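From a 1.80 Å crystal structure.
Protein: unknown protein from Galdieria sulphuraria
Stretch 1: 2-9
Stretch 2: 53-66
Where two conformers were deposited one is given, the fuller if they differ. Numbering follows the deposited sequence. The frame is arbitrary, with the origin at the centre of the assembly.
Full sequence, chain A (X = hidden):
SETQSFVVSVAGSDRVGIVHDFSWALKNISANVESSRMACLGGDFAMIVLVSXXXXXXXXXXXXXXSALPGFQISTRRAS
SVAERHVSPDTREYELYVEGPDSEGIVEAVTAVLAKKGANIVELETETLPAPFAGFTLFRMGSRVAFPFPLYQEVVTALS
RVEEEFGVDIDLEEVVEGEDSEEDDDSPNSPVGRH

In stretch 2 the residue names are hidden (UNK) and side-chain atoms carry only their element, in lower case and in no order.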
# COMPACT_ATOMS: atom_id res chain seq x y z
N GLU A 2 4.27 29.51 -8.49
CA GLU A 2 5.13 28.56 -7.73
C GLU A 2 4.39 27.25 -7.45
O GLU A 2 3.30 27.26 -6.86
CB GLU A 2 5.60 29.19 -6.42
CG GLU A 2 6.54 28.31 -5.61
CD GLU A 2 7.16 29.04 -4.42
OE1 GLU A 2 7.80 30.10 -4.64
OE2 GLU A 2 7.02 28.55 -3.27
N THR A 3 4.99 26.14 -7.88
CA THR A 3 4.40 24.82 -7.65
C THR A 3 4.57 24.40 -6.19
O THR A 3 5.61 24.65 -5.58
CB THR A 3 4.97 23.75 -8.63
OG1 THR A 3 4.33 22.49 -8.38
CG2 THR A 3 6.48 23.59 -8.48
N GLN A 4 3.54 23.78 -5.63
CA GLN A 4 3.58 23.33 -4.25
C GLN A 4 3.23 21.85 -4.22
O GLN A 4 2.49 21.39 -5.08
CB GLN A 4 2.58 24.10 -3.40
CG GLN A 4 2.70 25.62 -3.48
CD GLN A 4 3.95 26.17 -2.82
OE1 GLN A 4 4.59 25.50 -2.02
NE2 GLN A 4 4.29 27.41 -3.16
N SER A 5 3.76 21.14 -3.23
CA SER A 5 3.47 19.70 -3.06
C SER A 5 2.49 19.42 -1.92
O SER A 5 2.58 20.03 -0.84
CB SER A 5 4.77 18.93 -2.84
OG SER A 5 4.49 17.55 -2.59
N PHE A 6 1.56 18.50 -2.15
CA PHE A 6 0.54 18.15 -1.17
C PHE A 6 0.52 16.64 -1.00
O PHE A 6 0.84 15.90 -1.94
CB PHE A 6 -0.85 18.64 -1.63
CG PHE A 6 -0.93 20.13 -1.81
CD1 PHE A 6 -1.29 20.94 -0.75
CD2 PHE A 6 -0.58 20.72 -3.03
CE1 PHE A 6 -1.33 22.35 -0.91
CE2 PHE A 6 -0.63 22.11 -3.20
CZ PHE A 6 -1.01 22.92 -2.14
N VAL A 7 0.18 16.18 0.20
CA VAL A 7 0.03 14.75 0.48
C VAL A 7 -1.45 14.48 0.65
O VAL A 7 -2.13 15.14 1.45
CB VAL A 7 0.79 14.30 1.75
CG1 VAL A 7 0.87 12.77 1.79
CG2 VAL A 7 2.20 14.91 1.76
N VAL A 8 -1.94 13.53 -0.14
CA VAL A 8 -3.35 13.17 -0.18
C VAL A 8 -3.49 11.70 0.23
O VAL A 8 -2.73 10.85 -0.27
CB VAL A 8 -3.91 13.37 -1.63
CG1 VAL A 8 -5.34 12.86 -1.75
CG2 VAL A 8 -3.80 14.82 -2.04
N SER A 9 -4.41 11.43 1.14
CA SER A 9 -4.77 10.06 1.53
C SER A 9 -6.22 9.80 1.16
O SER A 9 -7.08 10.66 1.38
CB SER A 9 -4.60 9.87 3.05
OG SER A 9 -3.23 9.75 3.40
N UNK A 53 0.67 21.13 -7.41
CA UNK A 53 -0.30 22.09 -7.91
C UNK A 53 0.29 23.49 -7.83
O UNK A 53 0.98 23.83 -6.87
c UNK A 53 -1.61 22.01 -7.09
c UNK A 53 -3.89 22.89 -6.46
c UNK A 53 -3.36 22.51 -8.89
c UNK A 53 -2.79 22.90 -7.52
N UNK A 54 0.04 24.29 -8.87
CA UNK A 54 0.43 25.71 -8.83
C UNK A 54 -0.54 26.51 -7.98
O UNK A 54 -1.30 27.34 -8.49
o UNK A 54 2.40 24.88 -10.65
n UNK A 54 2.07 26.61 -12.05
c UNK A 54 0.49 26.29 -10.25
c UNK A 54 1.74 25.86 -11.00
N UNK A 55 -0.53 26.25 -6.67
CA UNK A 55 -1.41 26.92 -5.73
C UNK A 55 -0.91 26.77 -4.30
O UNK A 55 -0.22 25.80 -3.97
c UNK A 55 -2.86 26.40 -5.86
N UNK A 56 -1.28 27.73 -3.45
CA UNK A 56 -0.78 27.81 -2.08
C UNK A 56 -1.39 26.79 -1.12
O UNK A 56 -0.69 26.24 -0.28
c UNK A 56 -0.97 29.22 -1.51
c UNK A 56 1.31 30.24 -1.28
c UNK A 56 0.12 29.66 -0.54
n UNK A 56 3.72 30.81 -1.15
c UNK A 56 2.53 30.36 -0.37
N UNK A 57 -2.70 26.55 -1.21
CA UNK A 57 -3.26 25.45 -0.42
C UNK A 57 -4.04 24.41 -1.25
O UNK A 57 -4.27 24.59 -2.45
o UNK A 57 -6.13 25.84 -0.22
c UNK A 57 -5.42 26.38 0.64
c UNK A 57 -3.98 25.92 0.87
o UNK A 57 -5.86 27.29 1.37
N UNK A 58 -4.43 23.34 -0.59
CA UNK A 58 -4.99 22.19 -1.28
C UNK A 58 -6.50 22.11 -1.31
O UNK A 58 -7.02 21.07 -1.67
N UNK A 59 -7.19 23.19 -0.95
CA UNK A 59 -8.66 23.21 -0.96
C UNK A 59 -9.22 22.74 -2.29
O UNK A 59 -10.23 22.03 -2.31
c UNK A 59 -9.99 26.75 2.56
c UNK A 59 -9.21 24.61 -0.62
c UNK A 59 -9.55 26.47 1.12
c UNK A 59 -9.23 24.97 0.87
n UNK A 59 -9.24 25.93 3.55
N UNK A 60 -8.59 23.13 -3.41
CA UNK A 60 -9.06 22.72 -4.74
C UNK A 60 -8.94 21.21 -4.92
O UNK A 60 -9.84 20.56 -5.44
c UNK A 60 -10.17 23.47 -7.56
c UNK A 60 -7.80 23.95 -8.31
c UNK A 60 -8.29 23.44 -5.86
c UNK A 60 -8.68 23.16 -7.32
N UNK A 61 -7.81 20.66 -4.48
CA UNK A 61 -7.56 19.21 -4.57
C UNK A 61 -8.63 18.47 -3.76
O UNK A 61 -9.30 17.56 -4.28
c UNK A 61 -6.14 18.84 -4.07
c UNK A 61 -5.97 17.29 -3.99
c UNK A 61 -5.07 19.47 -4.97
c UNK A 61 -3.71 19.60 -4.31
N UNK A 62 -8.82 18.90 -2.52
CA UNK A 62 -9.76 18.23 -1.62
C UNK A 62 -11.18 18.26 -2.17
O UNK A 62 -11.88 17.23 -2.18
o UNK A 62 -9.07 16.56 1.27
n UNK A 62 -11.24 16.10 1.72
c UNK A 62 -10.26 16.90 1.27
c UNK A 62 -10.70 18.26 0.78
c UNK A 62 -9.72 18.88 -0.23
N UNK A 63 -11.62 19.43 -2.63
CA UNK A 63 -12.93 19.57 -3.22
C UNK A 63 -13.12 18.73 -4.46
O UNK A 63 -14.16 18.07 -4.60
o UNK A 63 -13.48 21.68 -2.27
c UNK A 63 -13.23 21.05 -3.50
N UNK A 64 -12.14 18.76 -5.37
CA UNK A 64 -12.21 18.02 -6.64
C UNK A 64 -12.35 16.52 -6.37
O UNK A 64 -13.14 15.82 -7.04
c UNK A 64 -10.96 18.29 -7.49
N UNK A 65 -11.59 16.04 -5.38
CA UNK A 65 -11.58 14.62 -5.03
C UNK A 65 -12.86 14.19 -4.32
O UNK A 65 -13.38 13.11 -4.58
c UNK A 65 -8.99 14.39 -4.94
c UNK A 65 -8.96 13.55 -6.25
c UNK A 65 -10.33 14.30 -4.19
c UNK A 65 -7.87 13.95 -3.98
N UNK A 66 -13.37 15.03 -3.41
CA UNK A 66 -14.64 14.74 -2.78
C UNK A 66 -15.78 14.62 -3.80
O UNK A 66 -16.67 13.77 -3.63
o UNK A 66 -15.74 17.11 0.57
o UNK A 66 -13.81 16.97 1.56
c UNK A 66 -14.58 16.66 0.64
c UNK A 66 -14.10 15.71 -0.46
c UNK A 66 -14.97 15.78 -1.71

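Position 53 carries four carbons, forked at the second; its CB lies 4.0 Å from F6 CE2, and its backbone pairs with Q4 in an antiparallel bridge. The fork identifies L53. Position 54 has two carbons, the second bearing one O and one N, an amide one carbon from CB: N54. Its OD1 approaches T3 CB at 3.5 Å. A single carbon at position 55 gives A55; that CB points away from stretch 1, whereas the backbone turns inward, with A55 O 3.0 Å from Q4 CG and 3.5 Å from F6 CZ.

Position 56 has four carbons in a row ending in N, hence K56. Its CA-to-CB bond points away, but the chain end returns, placing K56 NZ 4.5 Å from E2 OE2, too far for a salt bridge. At position 57 two carbons, the second with two oxygens, define D57, whose OD1 accepts a 2.9 Å hydrogen bond from the N of position 59. Position 58 has no side-chain atoms and is G58, at the N-cap position. Its N is 3.3 Å from F6 CE1, and its CA sits 4.1 Å from the centroid of the F6 ring, an off-centre CH-pi contact. An ideal CB here would fall 3.2 Å from F6 CD1, which is tight.

Position 59, four carbons in a row ending in N, has a CA-to-CB bond that points away and makes no contact with stretch 1; it is K59. Position 60, four carbons forked at the second and out of reach of stretch 1, is L60. Position 61 has four carbons forked at the first, one arm two carbons long: I61. Its CD1 lies 3.6 Å from F6 CD2 and its CG2 3.8 Å from V8 CG2. Position 62, three carbons with O and N on the third, is Q62; it makes no contact with stretch 1. Position 63, one carbon then one oxygen, is S63, and position 64, one carbon, is A64; both lie beyond reach. Position 65, four carbons forked at the second, is L65, with CD1 3.5 Å from V8 CG1. Position 66, three carbons with two oxygens on the last, is E66, whose OE2 accepts a 2.7 Å hydrogen bond from Q62 NE2.

The contact has two parts. Reciprocal hydrogen bonds, Q4 N to L53 O at 2.8 Å and L53 N to Q4 O at 3.0 Å, fix the strand register. Beyond them, F6 packs against the turn and I61, while V8 meets I61 and L65, one helical turn apart. Helix and strand run at 33°, with 538 Å² buried overall.

Stretch 2 (53-66) LNAKDGKLIQSALE
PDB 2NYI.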